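Local structure of dehydratase, IlvD/Edd family (Caulobacter crescentus, 5OYN) at residues A[190-193]-A[194-197]; A[433-436]-A[437-441]. The protein catalyses the dehydration of D-xylonate to 2-dehydro-3-deoxy-D-arabinonate, and of D-gluconate with similar efficiency, using a [2Fe-2S] cluster and magnesium. All coordinates share one frame; numbering follows the deposited sequence.

Interaction 1. Residues A[190-193]-A[194-197]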
loop_
_atom_site.group_PDB
_atom_site.type_symbol
_atom_site.label_atom_id
_atom_site.label_comp_id
_atom_site.label_asym_id
_atom_site.label_seq_id
_atom_site.Cartn_x
_atom_site.Cartn_y
_atom_site.Cartn_z
ATOM N N GLU A 190 3.123 -19.914 40.950
ATOM C CA GLU A 190 4.334 -20.343 40.261
ATOM C C GLU A 190 4.802 -19.375 39.172
ATOM O O GLU A 190 5.931 -19.522 38.691
ATOM C CB GLU A 190 4.130 -21.744 39.661
ATOM C CG GLU A 190 3.923 -22.837 40.710
ATOM C CD GLU A 190 3.386 -24.130 40.120
ATOM O OE1 GLU A 190 3.115 -24.158 38.894
ATOM O OE2 GLU A 190 3.228 -25.111 40.883
ATOM N N ILE A 191 3.972 -18.404 38.760
ATOM C CA ILE A 191 4.390 -17.326 37.864
ATOM C C ILE A 191 3.823 -16.015 38.389
ATOM O O ILE A 191 2.839 -15.992 39.134
ATOM C CB ILE A 191 3.948 -17.517 36.389
ATOM C CG1 ILE A 191 2.511 -17.004 36.184
ATOM C CG2 ILE A 191 4.152 -18.961 35.915
ATOM C CD1 ILE A 191 2.118 -16.777 34.728
ATOM N N THR A 192 4.459 -14.907 37.983
ATOM C CA THR A 192 4.034 -13.583 38.406
ATOM C C THR A 192 3.169 -12.941 37.327
ATOM O O THR A 192 2.851 -13.553 36.302
ATOM C CB THR A 192 5.228 -12.690 38.737
ATOM O OG1 THR A 192 4.752 -11.532 39.437
ATOM C CG2 THR A 192 5.953 -12.257 37.451
ATOM N N GLU A 193 2.788 -11.683 37.550
ATOM C CA GLU A 193 1.865 -11.014 36.644
ATOM C C GLU A 193 2.545 -10.492 35.382
ATOM O O GLU A 193 1.854 -10.222 34.390
ATOM C CB GLU A 193 1.153 -9.875 37.379
ATOM C CG GLU A 193 0.663 -10.278 38.766
ATOM C CD GLU A 193 -0.564 -9.501 39.219
ATOM O OE1 GLU A 193 -1.290 -10.011 40.103
ATOM O OE2 GLU A 193 -0.797 -8.382 38.706
ATOM N N GLU A 194 3.873 -10.354 35.380
ATOM C CA GLU A 194 4.543 -9.989 34.140
ATOM C C GLU A 194 4.954 -11.201 33.312
ATOM O O GLU A 194 4.905 -11.126 32.081
ATOM C CB GLU A 194 5.754 -9.089 34.418
ATOM C CG GLU A 194 6.394 -8.456 33.153
ATOM C CD GLU A 194 5.578 -7.298 32.519
ATOM O OE1 GLU A 194 4.447 -7.001 32.984
ATOM O OE2 GLU A 194 6.082 -6.687 31.538
ATOM N N GLU A 195 5.341 -12.324 33.934
ATOM C CA GLU A 195 5.530 -13.550 33.157
ATOM C C GLU A 195 4.247 -13.939 32.425
ATOM O O GLU A 195 4.293 -14.408 31.280
ATOM C CB GLU A 195 6.025 -14.687 34.060
ATOM C CG GLU A 195 7.202 -14.268 34.963
ATOM C CD GLU A 195 7.551 -15.287 36.053
ATOM O OE1 GLU A 195 6.694 -15.516 36.933
ATOM O OE2 GLU A 195 8.694 -15.801 36.077
ATOM N N PHE A 196 3.092 -13.713 33.057
ATOM C CA PHE A 196 1.808 -13.999 32.424
ATOM C C PHE A 196 1.627 -13.175 31.153
ATOM O O PHE A 196 1.234 -13.702 30.107
ATOM C CB PHE A 196 0.679 -13.730 33.421
ATOM C CG PHE A 196 -0.648 -14.348 33.046
ATOM C CD1 PHE A 196 -1.274 -14.036 31.849
ATOM C CD2 PHE A 196 -1.287 -15.210 33.919
ATOM C CE1 PHE A 196 -2.485 -14.590 31.523
ATOM C CE2 PHE A 196 -2.509 -15.762 33.600
ATOM C CZ PHE A 196 -3.105 -15.460 32.403
ATOM N N ILE A 197 1.901 -11.875 31.226
ATOM C CA ILE A 197 1.762 -11.044 30.036
ATOM C C ILE A 197 2.786 -11.448 28.978
ATOM O O ILE A 197 2.497 -11.431 27.774
ATOM C CB ILE A 197 1.880 -9.555 30.413
ATOM C CG1 ILE A 197 0.741 -9.162 31.360
ATOM C CG2 ILE A 197 1.870 -8.686 29.169
ATOM C CD1 ILE A 197 0.728 -7.696 31.720
#

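Interaction 2. Residues A[433-436]-A[437-441]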
loop_
_atom_site.group_PDB
_atom_site.type_symbol
_atom_site.label_atom_id
_atom_site.label_comp_id
_atom_site.label_asym_id
_atom_site.label_seq_id
_atom_site.Cartn_x
_atom_site.Cartn_y
_atom_site.Cartn_z
ATOM N N VAL A 433 -22.789 -23.607 41.311
ATOM C CA VAL A 433 -23.424 -22.837 40.246
ATOM C C VAL A 433 -23.023 -21.372 40.346
ATOM O O VAL A 433 -22.992 -20.791 41.442
ATOM C CB VAL A 433 -24.953 -22.993 40.301
ATOM C CG1 VAL A 433 -25.625 -22.218 39.165
ATOM C CG2 VAL A 433 -25.314 -24.460 40.242
ATOM N N PHE A 434 -22.723 -20.769 39.193
ATOM C CA PHE A 434 -22.364 -19.361 39.098
ATOM C C PHE A 434 -23.220 -18.691 38.040
ATOM O O PHE A 434 -23.525 -19.289 37.002
ATOM C CB PHE A 434 -20.902 -19.186 38.750
ATOM C CG PHE A 434 -19.978 -19.868 39.692
ATOM C CD1 PHE A 434 -19.681 -19.296 40.923
ATOM C CD2 PHE A 434 -19.398 -21.076 39.354
ATOM C CE1 PHE A 434 -18.817 -19.925 41.811
ATOM C CE2 PHE A 434 -18.531 -21.707 40.232
ATOM C CZ PHE A 434 -18.239 -21.129 41.465
ATOM N N ASP A 435 -23.602 -17.445 38.298
ATOM C CA ASP A 435 -24.455 -16.714 37.369
ATOM C C ASP A 435 -23.581 -15.732 36.595
ATOM O O ASP A 435 -23.485 -14.543 36.907
ATOM C CB ASP A 435 -25.599 -16.029 38.110
ATOM C CG ASP A 435 -26.801 -16.949 38.292
ATOM O OD1 ASP A 435 -27.611 -17.076 37.341
ATOM O OD2 ASP A 435 -26.917 -17.560 39.385
ATOM N N GLY A 436 -22.931 -16.256 35.560
ATOM C CA GLY A 436 -22.056 -15.468 34.717
ATOM C C GLY A 436 -20.603 -15.580 35.134
ATOM O O GLY A 436 -20.238 -16.235 36.117
ATOM N N SER A 437 -19.758 -14.912 34.343
ATOM C CA SER A 437 -18.318 -14.971 34.568
ATOM C C SER A 437 -17.926 -14.178 35.805
ATOM O O SER A 437 -17.142 -14.655 36.637
ATOM C CB SER A 437 -17.574 -14.454 33.334
ATOM O OG SER A 437 -16.182 -14.737 33.412
ATOM N N ASP A 438 -18.454 -12.958 35.939
ATOM C CA ASP A 438 -18.090 -12.135 37.085
ATOM C C ASP A 438 -18.393 -12.868 38.379
ATOM O O ASP A 438 -17.549 -12.936 39.284
ATOM C CB ASP A 438 -18.822 -10.796 37.029
ATOM C CG ASP A 438 -18.430 -9.861 38.176
ATOM O OD1 ASP A 438 -17.229 -9.801 38.544
ATOM O OD2 ASP A 438 -19.336 -9.179 38.707
ATOM N N ASP A 439 -19.590 -13.460 38.459
ATOM C CA ASP A 439 -19.991 -14.251 39.618
ATOM C C ASP A 439 -18.939 -15.302 39.968
ATOM O O ASP A 439 -18.493 -15.393 41.119
ATOM C CB ASP A 439 -21.349 -14.896 39.324
ATOM C CG ASP A 439 -22.031 -15.466 40.568
ATOM O OD1 ASP A 439 -21.905 -14.871 41.664
ATOM O OD2 ASP A 439 -22.709 -16.510 40.430
ATOM N N TYR A 440 -18.517 -16.093 38.977
ATOM C CA TYR A 440 -17.509 -17.124 39.217
ATOM C C TYR A 440 -16.254 -16.540 39.860
ATOM O O TYR A 440 -15.761 -17.059 40.868
ATOM C CB TYR A 440 -17.163 -17.835 37.905
ATOM C CG TYR A 440 -15.875 -18.635 37.942
ATOM C CD1 TYR A 440 -14.654 -18.055 37.615
ATOM C CD2 TYR A 440 -15.880 -19.968 38.284
ATOM C CE1 TYR A 440 -13.475 -18.783 37.652
ATOM C CE2 TYR A 440 -14.702 -20.708 38.322
ATOM C CZ TYR A 440 -13.502 -20.110 38.005
ATOM O OH TYR A 440 -12.340 -20.855 38.043
ATOM N N HIS A 441 -15.728 -15.447 39.288
ATOM C CA HIS A 441 -14.458 -14.896 39.762
ATOM C C HIS A 441 -14.566 -14.368 41.183
ATOM O O HIS A 441 -13.589 -14.421 41.940
ATOM C CB HIS A 441 -13.962 -13.792 38.815
ATOM C CG HIS A 441 -13.330 -14.328 37.568
ATOM N ND1 HIS A 441 -12.145 -15.035 37.585
ATOM C CD2 HIS A 441 -13.747 -14.320 36.279
ATOM C CE1 HIS A 441 -11.844 -15.412 36.353
ATOM N NE2 HIS A 441 -12.801 -14.992 35.542
#

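Interaction 1. Residues A[190-193]-A[194-197]
Ile191 and Thr192 meet Glu195 and Phe196 in a local contact at the start of helix 193-202, where the surface loop following helix 177-187 turns into the new helix. The Glu195 carboxylate folds back on the loop: its OE1 accepts the backbone N-H of Thr192 at an N to OE1 distance of 2.5 Å, through the lone pair anti to the other oxygen. With CG beside its own backbone N (chi1 -48°) and the chain extended beyond, Glu195 has the length to reach back this far, and its negative charge probably suits the N-terminal end of a helix. The side chain of Thr192 crosses it at about a right angle and offers its methyl, CG2 lying 3.4 Å from Glu195 CG. The threonine hydroxyl is turned elsewhere, with OG1 5.6 Å from Glu195 N, so it does not return the bond. The backbone bond from Phe196 N to Thr192 O (3.3 Å) starts the helical turn. Beyond it, Ile191 CD1 rests on Phe196 CB at 3.6 Å and meets the ring obliquely; both apolar side chains also pack on Ser182 of helix 177-187. Glu194 OE1 forms a salt bridge with Arg51 of the second subunit. The arrangement matches one half of a capping box, the glutamate-to-backbone half, combined with a hydrophobic staple across the helix start.

Interaction 2. Residues A[433-436]-A[437-441]
The turn from strand 426-435 into helix 436-443, the first connection of a beta-alpha-beta unit, is held by Asp435 meeting Asp439 and by Phe434 meeting Tyr440. Asp439 OD2 accepts the backbone N-H of Asp435 in a nearly straight bond, N to OD2 2.5 Å. Its CG stands anti to the backbone N (chi1 -166°), which directs the carboxylate back at the strand end. OD2 also forms a salt bridge with Arg443, while the Asp435 carboxylate pairs with Arg460; these arginines probably ease the closeness of the two acids, whose OD2 atoms are 4.5 Å apart. Glycine suits position 436 because, at its positive phi, a side chain would run into the preceding carbonyl oxygen; Gly436 O takes a weak bond from Tyr440 N (3.3 Å). The aromatic pair is T-shaped: the edge of Tyr440 points at one face of Phe434, planes at 80° and centroids 5.3 Å apart, with Tyr440 CD2 3.7 Å from Phe434 CE2. Tyr440 CB adds a CH-pi contact over the same ring, 4.2 Å from its centroid. A serine in place of Phe434 would probably open a gap beside Tyr440, leaving its ring edge without the face it packs on. Tyr440 OH is bonded to Gln477 O. Phe434 pairs through its backbone with Val458 and Arg460, so strand 455-460 flanks this strand while helix 436-443 packs against it.

Both interactions mark the start of a helix, and in each an acidic side chain from the first turn reaches back to a backbone N-H just ahead. Their settings differ. Interaction 1 is a surface contact between a loop and helix 193-202, with an aliphatic-aromatic patch; interaction 2 is largely buried, joins a sheet strand to its following helix, and relies on an aromatic pair, a glycine turn and acids each paired with an arginine. No helix or strand is common to the two, whose centres are about 24 Å apart. Each nevertheless meets the second subunit: interaction 1 through a salt bridge, interaction 2 partly through a T-shaped (edge-to-face) pair of His441 with His29 of that subunit.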